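PDB 3HSI: phosphatidylserine synthase, which belongs to the phospholipase D superfamily, a group of enzymes built around paired PLD-type domains, and is found as an assembly of two copies. Local coordinates for residues 134-137 with 138-142; 213-216 with 217-220; 223-226 with 227-230; 256-259 with 260-264. One frame throughout, in Å; residues are numbered along the deposited sequence.

Contact 1: residues 134-137 with 138-142; sequences TREV and FGVLH
Phe-138 folds back against the residues just before it, and its side chain can be followed atom by atom. CB lies 3.7 Å from Arg-135 O, close to the backbone turn from which the side chain springs. With CG anti to the carbonyl carbon (chi1 -77°), the ring runs alongside Val-137, both side chains pointing the same way. CD1 is 3.6 Å from Val-137 CG1, which approaches the ring obliquely, and CE1 is 4.0 Å from that same methyl. Arg-135 CB comes to the ring edge near its plane. Arg-388 of the second subunit makes a cation-pi contact with the ring, and Met-456 of that subunit packs on it. The backbone beneath is a short 3-10 turn: Phe-138 N donates to Arg-135 O at 2.9 Å and Gly-139 N to Glu-136 O at 3.1 Å. Gly-139 then adopts an extended conformation with positive phi (155°) in which any CB would press on the preceding carbonyl oxygen. The turn thus delivers the chain to the weakly bonded strand 141-142, where His-142 opens the HxK signature of the phospholipase D superfamily. Beyond the glycine, Val-140 CG1 lies 3.5 Å from Glu-136 O and 3.6 Å from Glu-136 CG, the two side chains crossing at a slant, while the carboxylate of Glu-136 continues outward to a salt bridge with Arg-96.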
loop_
_atom_site.group_PDB
_atom_site.type_symbol
_atom_site.label_atom_id
_atom_site.label_comp_id
_atom_site.label_asym_id
_atom_site.label_seq_id
_atom_site.Cartn_x
_atom_site.Cartn_y
_atom_site.Cartn_z
ATOM N N THR C 134 2.208 -10.068 2.598
ATOM C CA THR C 134 1.715 -11.199 1.810
ATOM C C THR C 134 2.212 -11.158 0.365
ATOM O O THR C 134 2.171 -12.167 -0.339
ATOM C CB THR C 134 0.168 -11.254 1.817
ATOM O OG1 THR C 134 -0.345 -10.065 1.224
ATOM C CG2 THR C 134 -0.393 -11.378 3.228
ATOM N N ARG C 135 2.667 -9.978 -0.052
ATOM C CA ARG C 135 3.290 -9.732 -1.350
ATOM C C ARG C 135 4.513 -8.856 -1.162
ATOM O O ARG C 135 4.462 -7.843 -0.446
ATOM C CB ARG C 135 2.314 -9.047 -2.300
ATOM C CG ARG C 135 1.626 -10.046 -3.229
ATOM C CD ARG C 135 0.138 -9.891 -3.193
ATOM N NE ARG C 135 -0.550 -11.036 -3.798
ATOM C CZ ARG C 135 -1.687 -11.574 -3.333
ATOM N NH1 ARG C 135 -2.272 -11.077 -2.234
ATOM N NH2 ARG C 135 -2.239 -12.620 -3.959
ATOM N N GLU C 136 5.597 -9.239 -1.830
ATOM C CA GLU C 136 6.861 -8.508 -1.776
ATOM C C GLU C 136 6.695 -6.984 -1.906
ATOM O O GLU C 136 7.312 -6.235 -1.156
ATOM C CB GLU C 136 7.841 -9.054 -2.835
ATOM C CG GLU C 136 9.237 -8.469 -2.711
ATOM C CD GLU C 136 10.318 -9.202 -3.516
ATOM O OE1 GLU C 136 10.021 -10.234 -4.156
ATOM O OE2 GLU C 136 11.484 -8.732 -3.505
ATOM N N VAL C 137 5.840 -6.536 -2.821
ATOM C CA VAL C 137 5.719 -5.114 -3.103
ATOM C C VAL C 137 5.222 -4.323 -1.899
ATOM O O VAL C 137 5.561 -3.168 -1.752
ATOM C CB VAL C 137 4.840 -4.830 -4.388
ATOM C CG1 VAL C 137 3.411 -5.210 -4.165
ATOM C CG2 VAL C 137 4.933 -3.362 -4.778
ATOM N N PHE C 138 4.436 -4.957 -1.033
ATOM C CA PHE C 138 3.883 -4.292 0.136
ATOM C C PHE C 138 4.706 -4.487 1.406
ATOM O O PHE C 138 4.234 -4.147 2.482
ATOM C CB PHE C 138 2.482 -4.797 0.417
ATOM C CG PHE C 138 1.411 -4.225 -0.489
ATOM C CD1 PHE C 138 0.923 -4.968 -1.558
ATOM C CD2 PHE C 138 0.825 -2.983 -0.209
ATOM C CE1 PHE C 138 -0.125 -4.472 -2.377
ATOM C CE2 PHE C 138 -0.228 -2.470 -1.020
ATOM C CZ PHE C 138 -0.692 -3.219 -2.107
ATOM N N GLY C 139 5.904 -5.054 1.295
ATOM C CA GLY C 139 6.894 -4.964 2.393
ATOM C C GLY C 139 7.918 -6.083 2.422
ATOM O O GLY C 139 7.566 -7.237 2.245
ATOM N N VAL C 140 9.176 -5.729 2.659
ATOM C CA VAL C 140 10.290 -6.687 2.790
ATOM C C VAL C 140 11.110 -6.488 4.083
ATOM O O VAL C 140 11.013 -5.454 4.773
ATOM C CB VAL C 140 11.267 -6.596 1.554
ATOM C CG1 VAL C 140 10.490 -6.808 0.245
ATOM C CG2 VAL C 140 11.944 -5.246 1.502
ATOM N N LEU C 141 11.935 -7.482 4.382
ATOM C CA LEU C 141 12.787 -7.443 5.518
ATOM C C LEU C 141 13.984 -6.538 5.242
ATOM O O LEU C 141 14.883 -6.879 4.474
ATOM C CB LEU C 141 13.224 -8.868 5.871
ATOM C CG LEU C 141 14.198 -9.002 7.065
ATOM C CD1 LEU C 141 13.486 -8.646 8.381
ATOM C CD2 LEU C 141 14.767 -10.427 7.118
ATOM N N HIS C 142 13.989 -5.362 5.854
ATOM C CA HIS C 142 15.129 -4.457 5.726
ATOM C C HIS C 142 15.849 -4.263 7.066
ATOM O O HIS C 142 16.663 -3.353 7.192
ATOM C CB HIS C 142 14.677 -3.094 5.224
ATOM C CG HIS C 142 14.613 -2.964 3.733
ATOM N ND1 HIS C 142 15.632 -3.367 2.901
ATOM C CD2 HIS C 142 13.691 -2.365 2.933
ATOM C CE1 HIS C 142 15.324 -3.080 1.647
ATOM N NE2 HIS C 142 14.152 -2.466 1.638
#

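Contact 2: residues 213-216 with 217-220; sequences KEIR and GNIR
Ile-215 carries CG1 between its backbone N and carbonyl carbon (chi1 53°), and Ile-219 bends its own chain at chi2 (-41°); together these torsions bring the two CD1 methyls within 3.6 Å of each other. Ile-219 CG1 also lies close over the backbone, 3.1 Å from Ile-215 O, a snug fit against the very oxygen that receives Ile-219 N in a nearly straight bond of 3.0 Å. Ile-215 occupies the N-cap position of helix 216-229, and its apolar side chain has no capping group to offer. Asn-218 crosses it at about a right angle, with ND2 4.0 Å from Ile-215 CB. One residue further on, Arg-220 N donates to Arg-216 O at 3.0 Å, and the two arginine chains, each bent at chi3, run side by side, pointing the same way. Arg-216 NH1 reaches the edge of the Arg-220 guanidinium in its plane, NH1 to NH1 3.6 Å apart, while the two guanidinium planes are turned 44° against each other. Thr-134 touches Ile-219 and Arg-220; Arg-285 of the second subunit packs on Arg-216. The two guanidinium groups thus sit close, and the salt bridge seen between the subunits, Arg-216 of one to Glu-264 of the other, probably offsets their like charge. The backbone oxygen of Arg-216, above the centre of one Arg-220 guanidinium face, may offset a further part of it.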
loop_
_atom_site.group_PDB
_atom_site.type_symbol
_atom_site.label_atom_id
_atom_site.label_comp_id
_atom_site.label_asym_id
_atom_site.label_seq_id
_atom_site.Cartn_x
_atom_site.Cartn_y
_atom_site.Cartn_z
ATOM N N LYS C 213 0.423 -18.390 -0.799
ATOM C CA LYS C 213 -1.046 -18.501 -0.749
ATOM C C LYS C 213 -1.494 -19.389 0.409
ATOM O O LYS C 213 -2.561 -19.191 1.011
ATOM C CB LYS C 213 -1.601 -19.026 -2.080
ATOM C CG LYS C 213 -1.218 -20.472 -2.430
ATOM C CD LYS C 213 -1.968 -20.982 -3.664
ATOM C CE LYS C 213 -1.535 -22.406 -4.041
ATOM N NZ LYS C 213 -0.044 -22.576 -4.173
ATOM N N GLU C 214 -0.634 -20.347 0.728
ATOM C CA GLU C 214 -0.880 -21.318 1.752
ATOM C C GLU C 214 -0.787 -20.709 3.152
ATOM O O GLU C 214 -1.398 -21.225 4.080
ATOM C CB GLU C 214 0.149 -22.414 1.567
ATOM C CG GLU C 214 -0.082 -23.717 2.253
ATOM C CD GLU C 214 0.994 -24.740 1.876
ATOM O OE1 GLU C 214 1.442 -24.737 0.691
ATOM O OE2 GLU C 214 1.388 -25.542 2.771
ATOM N N ILE C 215 -0.039 -19.611 3.302
ATOM C CA ILE C 215 0.173 -18.981 4.618
ATOM C C ILE C 215 -0.175 -17.471 4.689
ATOM O O ILE C 215 0.342 -16.751 5.555
ATOM C CB ILE C 215 1.641 -19.197 5.133
ATOM C CG1 ILE C 215 2.666 -18.735 4.081
ATOM C CG2 ILE C 215 1.860 -20.652 5.541
ATOM C CD1 ILE C 215 4.091 -18.531 4.598
ATOM N N ARG C 216 -1.053 -16.996 3.805
ATOM C CA ARG C 216 -1.424 -15.575 3.789
ATOM C C ARG C 216 -1.911 -15.055 5.154
ATOM O O ARG C 216 -1.410 -14.042 5.656
ATOM C CB ARG C 216 -2.456 -15.289 2.696
ATOM C CG ARG C 216 -1.854 -15.221 1.284
ATOM C CD ARG C 216 -2.887 -14.831 0.204
ATOM N NE ARG C 216 -3.892 -15.884 -0.004
ATOM C CZ ARG C 216 -5.112 -15.892 0.543
ATOM N NH1 ARG C 216 -5.506 -14.891 1.329
ATOM N NH2 ARG C 216 -5.944 -16.898 0.310
ATOM N N GLY C 217 -2.857 -15.766 5.766
ATOM C CA GLY C 217 -3.459 -15.352 7.041
ATOM C C GLY C 217 -2.424 -15.227 8.147
ATOM O O GLY C 217 -2.474 -14.313 8.974
ATOM N N ASN C 218 -1.473 -16.150 8.146
ATOM C CA ASN C 218 -0.421 -16.148 9.130
ATOM C C ASN C 218 0.491 -14.962 8.938
ATOM O O ASN C 218 0.876 -14.325 9.925
ATOM C CB ASN C 218 0.365 -17.446 9.044
ATOM C CG ASN C 218 -0.497 -18.631 9.325
ATOM O OD1 ASN C 218 -0.914 -18.856 10.474
ATOM N ND2 ASN C 218 -0.810 -19.395 8.279
ATOM N N ILE C 219 0.828 -14.673 7.671
ATOM C CA ILE C 219 1.663 -13.526 7.337
ATOM C C ILE C 219 1.023 -12.256 7.902
ATOM O O ILE C 219 1.686 -11.490 8.603
ATOM C CB ILE C 219 1.877 -13.327 5.789
ATOM C CG1 ILE C 219 2.513 -14.542 5.060
ATOM C CG2 ILE C 219 2.630 -12.034 5.531
ATOM C CD1 ILE C 219 3.609 -15.204 5.797
ATOM N N ARG C 220 -0.255 -12.041 7.565
ATOM C CA ARG C 220 -1.031 -10.911 8.038
ATOM C C ARG C 220 -0.956 -10.738 9.549
ATOM O O ARG C 220 -0.577 -9.684 10.015
ATOM C CB ARG C 220 -2.512 -11.043 7.629
ATOM C CG ARG C 220 -2.948 -10.102 6.555
ATOM C CD ARG C 220 -4.504 -10.080 6.404
ATOM N NE ARG C 220 -5.021 -11.374 5.955
ATOM C CZ ARG C 220 -4.887 -11.849 4.715
ATOM N NH1 ARG C 220 -5.365 -13.048 4.414
ATOM N NH2 ARG C 220 -4.282 -11.122 3.773
#

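Contact 3: residues 223-226 with 227-230; sequences RKDL and AQNG
Asp-225 and Asn-229, one helical turn apart, make the polar side-chain contact of this helix end. Asn-229 ND2 stands 2.6 Å from Asp-225 OD1, but the hydrogen bond is bent to 126° and counts as weak despite its short length. With Asp-225 CG anti to the backbone N (chi1 -171°), the carboxylate is carried toward the C-terminal end of the helix; the Asn-229 amide meets it with its plane turned 67° from that of the carboxylate, so the two groups cross and do not lie flat together. The backbone bonds follow the helical i to i+4 pattern. Ala-227 N gives to Arg-223 O at 2.8 Å, and Gln-228 N to Lys-224 O at 3.2 Å. Asp-225 O receives Asn-229 N at 2.9 Å and, weakly, Gln-228 N as well, a forked pattern where the last turn of helix 216-229 tightens. Gly-230 is the residue at which the chain leaves helical angles, yet its N still reaches Leu-226 O at 2.9 Å, closing the final turn before the chain moves on. Carbon contacts with the same carbonyls come next: Ala-227 CB rests 3.3 Å from Arg-223 O, and Gln-228 CG 3.5 Å from Lys-224 O. Among the apolar contacts beyond the helix, Leu-226 turns inward onto Phe-250 and Leu-252 of strand 245-252 and onto Tyr-194 of helix 181-195. Arg-223 sends its guanidinium to the backbone oxygens of Ile-132 and Leu-389.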
loop_
_atom_site.group_PDB
_atom_site.type_symbol
_atom_site.label_atom_id
_atom_site.label_comp_id
_atom_site.label_asym_id
_atom_site.label_seq_id
_atom_site.Cartn_x
_atom_site.Cartn_y
_atom_site.Cartn_z
ATOM N N ARG C 223 2.581 -9.713 10.666
ATOM C CA ARG C 223 2.986 -8.342 10.336
ATOM C C ARG C 223 2.361 -7.440 11.377
ATOM O O ARG C 223 3.036 -6.616 11.985
ATOM C CB ARG C 223 2.496 -7.932 8.928
ATOM C CG ARG C 223 2.765 -6.484 8.554
ATOM C CD ARG C 223 2.188 -6.131 7.148
ATOM N NE ARG C 223 2.276 -4.687 6.901
ATOM C CZ ARG C 223 3.325 -4.055 6.387
ATOM N NH1 ARG C 223 4.419 -4.707 6.030
ATOM N NH2 ARG C 223 3.291 -2.746 6.269
ATOM N N LYS C 224 1.060 -7.620 11.581
ATOM C CA LYS C 224 0.315 -6.810 12.525
ATOM C C LYS C 224 0.910 -6.876 13.935
ATOM O O LYS C 224 1.061 -5.860 14.602
ATOM C CB LYS C 224 -1.141 -7.233 12.527
ATOM C CG LYS C 224 -2.067 -6.148 13.018
ATOM C CD LYS C 224 -3.459 -6.472 12.558
ATOM C CE LYS C 224 -4.486 -6.021 13.547
ATOM N NZ LYS C 224 -4.527 -7.003 14.639
ATOM N N ASP C 225 1.273 -8.072 14.365
ATOM C CA ASP C 225 1.859 -8.245 15.684
ATOM C C ASP C 225 3.236 -7.586 15.777
ATOM O O ASP C 225 3.522 -6.888 16.735
ATOM C CB ASP C 225 1.930 -9.741 16.057
ATOM C CG ASP C 225 2.324 -9.971 17.517
ATOM O OD1 ASP C 225 1.817 -9.272 18.415
ATOM O OD2 ASP C 225 3.132 -10.868 17.790
ATOM N N LEU C 226 4.075 -7.794 14.773
ATOM C CA LEU C 226 5.424 -7.231 14.781
ATOM C C LEU C 226 5.404 -5.691 14.713
ATOM O O LEU C 226 6.145 -5.013 15.434
ATOM C CB LEU C 226 6.214 -7.819 13.626
ATOM C CG LEU C 226 7.703 -7.471 13.534
ATOM C CD1 LEU C 226 8.480 -7.989 14.730
ATOM C CD2 LEU C 226 8.228 -8.044 12.257
ATOM N N ALA C 227 4.509 -5.151 13.873
ATOM C CA ALA C 227 4.360 -3.721 13.712
ATOM C C ALA C 227 3.963 -3.091 15.049
ATOM O O ALA C 227 4.450 -2.028 15.408
ATOM C CB ALA C 227 3.292 -3.393 12.640
ATOM N N GLN C 228 3.072 -3.733 15.795
ATOM C CA GLN C 228 2.649 -3.097 17.031
ATOM C C GLN C 228 3.537 -3.407 18.224
ATOM O O GLN C 228 3.597 -2.614 19.151
ATOM C CB GLN C 228 1.167 -3.356 17.327
ATOM C CG GLN C 228 0.807 -4.697 17.853
ATOM C CD GLN C 228 -0.678 -4.740 18.278
ATOM O OE1 GLN C 228 -1.338 -3.695 18.327
ATOM N NE2 GLN C 228 -1.200 -5.939 18.574
ATOM N N ASN C 229 4.237 -4.532 18.218
ATOM C CA ASN C 229 4.976 -4.896 19.429
ATOM C C ASN C 229 6.484 -4.988 19.329
ATOM O O ASN C 229 7.149 -4.910 20.332
ATOM C CB ASN C 229 4.443 -6.190 20.059
ATOM C CG ASN C 229 2.965 -6.139 20.342
ATOM O OD1 ASN C 229 2.496 -5.300 21.104
ATOM N ND2 ASN C 229 2.221 -7.050 19.739
ATOM N N GLY C 230 7.039 -5.177 18.144
ATOM C CA GLY C 230 8.477 -5.348 18.058
ATOM C C GLY C 230 9.221 -4.157 18.627
ATOM O O GLY C 230 8.940 -3.007 18.263
#

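Contact 4: residues 256-259 with 260-264; sequences GNEL and NQVIE
Asn-257 caps helix 258-268 from the N-cap position: its OD1 accepts Asn-260 N at 2.9 Å along an almost perfectly straight N-H line (178°). The donor nevertheless stands above the plane of the Asn-257 amide, off its lone pairs. Its CG is anti to the backbone N (chi1 -171°), which brings OD1 over the first turn. The backbone oxygen of the same residue takes Gln-261 N at 2.9 Å, so Asn-257 satisfies two amides of the opening turn, one with its side chain and one with its main chain. Val-262 N to Glu-258 O, at 2.8 Å, carries the helical pattern onward. Glu-264, farther along, makes a salt bridge to Arg-216 of the second subunit. Further out, the Asn-257 and Asn-260 amides stack, their planes only 16° apart. Both ND2 atoms are donors and lie 3.1 Å from each other, but each turns to an acceptor elsewhere: Gly-253 O for Asn-257 and, weakly, Ala-386 O for Asn-260. A water accepts from Gly-256 N at 3.0 Å and, weakly, from Gln-261 NE2, joining the residue before the cap to the first turn. On the apolar side, Leu-259 CG packs 3.8 Å from Ile-263 CD1. Leu-259 and Val-262 then rest on Leu-249 of strand 245-252, with Leu-396 of strand 391-398 also touching Val-262, while Ile-263 meets Leu-287 of helix 285-296.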
loop_
_atom_site.group_PDB
_atom_site.type_symbol
_atom_site.label_atom_id
_atom_site.label_comp_id
_atom_site.label_asym_id
_atom_site.label_seq_id
_atom_site.Cartn_x
_atom_site.Cartn_y
_atom_site.Cartn_z
ATOM N N GLY C 256 2.852 4.519 14.982
ATOM C CA GLY C 256 3.629 4.030 16.121
ATOM C C GLY C 256 4.978 3.460 15.711
ATOM O O GLY C 256 5.521 2.587 16.395
ATOM N N ASN C 257 5.535 3.980 14.626
ATOM C CA ASN C 257 6.840 3.569 14.123
ATOM C C ASN C 257 7.946 4.359 14.811
ATOM O O ASN C 257 8.203 5.524 14.460
ATOM C CB ASN C 257 6.893 3.773 12.592
ATOM C CG ASN C 257 8.110 3.177 11.952
ATOM O OD1 ASN C 257 9.255 3.341 12.443
ATOM N ND2 ASN C 257 7.897 2.511 10.790
ATOM N N GLU C 258 8.606 3.729 15.777
ATOM C CA GLU C 258 9.617 4.431 16.552
ATOM C C GLU C 258 10.806 4.947 15.722
ATOM O O GLU C 258 11.220 6.093 15.879
ATOM C CB GLU C 258 10.143 3.583 17.724
ATOM C CG GLU C 258 11.109 4.423 18.577
ATOM C CD GLU C 258 11.399 3.847 19.947
ATOM O OE1 GLU C 258 11.857 2.677 20.021
ATOM O OE2 GLU C 258 11.201 4.590 20.945
ATOM N N LEU C 259 11.344 4.097 14.853
ATOM C CA LEU C 259 12.440 4.484 13.993
ATOM C C LEU C 259 12.111 5.726 13.180
ATOM O O LEU C 259 12.864 6.689 13.198
ATOM C CB LEU C 259 12.851 3.334 13.071
ATOM C CG LEU C 259 14.042 3.648 12.149
ATOM C CD1 LEU C 259 15.333 4.051 12.907
ATOM C CD2 LEU C 259 14.299 2.475 11.197
ATOM N N ASN C 260 10.972 5.708 12.492
ATOM C CA ASN C 260 10.573 6.884 11.746
ATOM C C ASN C 260 10.289 8.121 12.573
ATOM O O ASN C 260 10.642 9.210 12.161
ATOM C CB ASN C 260 9.444 6.540 10.785
ATOM C CG ASN C 260 9.902 5.516 9.767
ATOM O OD1 ASN C 260 11.103 5.330 9.573
ATOM N ND2 ASN C 260 8.984 4.849 9.142
ATOM N N GLN C 261 9.676 7.944 13.736
ATOM C CA GLN C 261 9.495 9.052 14.677
ATOM C C GLN C 261 10.849 9.638 15.080
ATOM O O GLN C 261 11.005 10.850 15.096
ATOM C CB GLN C 261 8.703 8.602 15.923
ATOM C CG GLN C 261 7.198 8.752 15.782
ATOM C CD GLN C 261 6.394 7.787 16.688
ATOM O OE1 GLN C 261 6.897 7.297 17.709
ATOM N NE2 GLN C 261 5.147 7.502 16.293
ATOM N N VAL C 262 11.829 8.780 15.382
ATOM C CA VAL C 262 13.178 9.256 15.686
ATOM C C VAL C 262 13.848 10.016 14.532
ATOM O O VAL C 262 14.387 11.102 14.712
ATOM C CB VAL C 262 14.090 8.108 16.228
ATOM C CG1 VAL C 262 15.557 8.524 16.202
ATOM C CG2 VAL C 262 13.661 7.738 17.659
ATOM N N ILE C 263 13.801 9.474 13.329
ATOM C CA ILE C 263 14.322 10.216 12.175
ATOM C C ILE C 263 13.654 11.607 11.989
ATOM O O ILE C 263 14.344 12.650 11.846
ATOM C CB ILE C 263 14.247 9.332 10.893
ATOM C CG1 ILE C 263 15.088 8.058 11.122
ATOM C CG2 ILE C 263 14.673 10.130 9.644
ATOM C CD1 ILE C 263 14.786 6.849 10.158
ATOM N N GLU C 264 12.321 11.635 12.022
ATOM C CA GLU C 264 11.596 12.896 11.889
ATOM C C GLU C 264 12.052 13.866 12.971
ATOM O O GLU C 264 12.289 15.035 12.699
ATOM C CB GLU C 264 10.068 12.682 11.952
ATOM C CG GLU C 264 9.558 11.771 10.816
ATOM C CD GLU C 264 8.058 11.486 10.865
ATOM O OE1 GLU C 264 7.352 12.197 11.601
ATOM O OE2 GLU C 264 7.579 10.554 10.159
HETATM O O HOH W 1 2.487 7.500 14.743
#

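How the contacts relate
Contact 4 is the most buried, and a side-chain cap opens its helix; contact 3, at the far end of helix 216-229, lies at the surface and relies on backbone bonds and one weak Asp-Asn pair. Contacts 2 and 3 adjoin in sequence and share that helix, its start carrying isoleucines and two neighbouring arginines of like charge. Contact 1, partly buried, is a turn rather than a helix: it packs on contact 2 through Thr-134, and Phe-138 O lies beside Arg-223 of contact 3. Contacts 3 and 4 do not touch each other, yet both lean on strand 245-252. All four have residues near the second subunit.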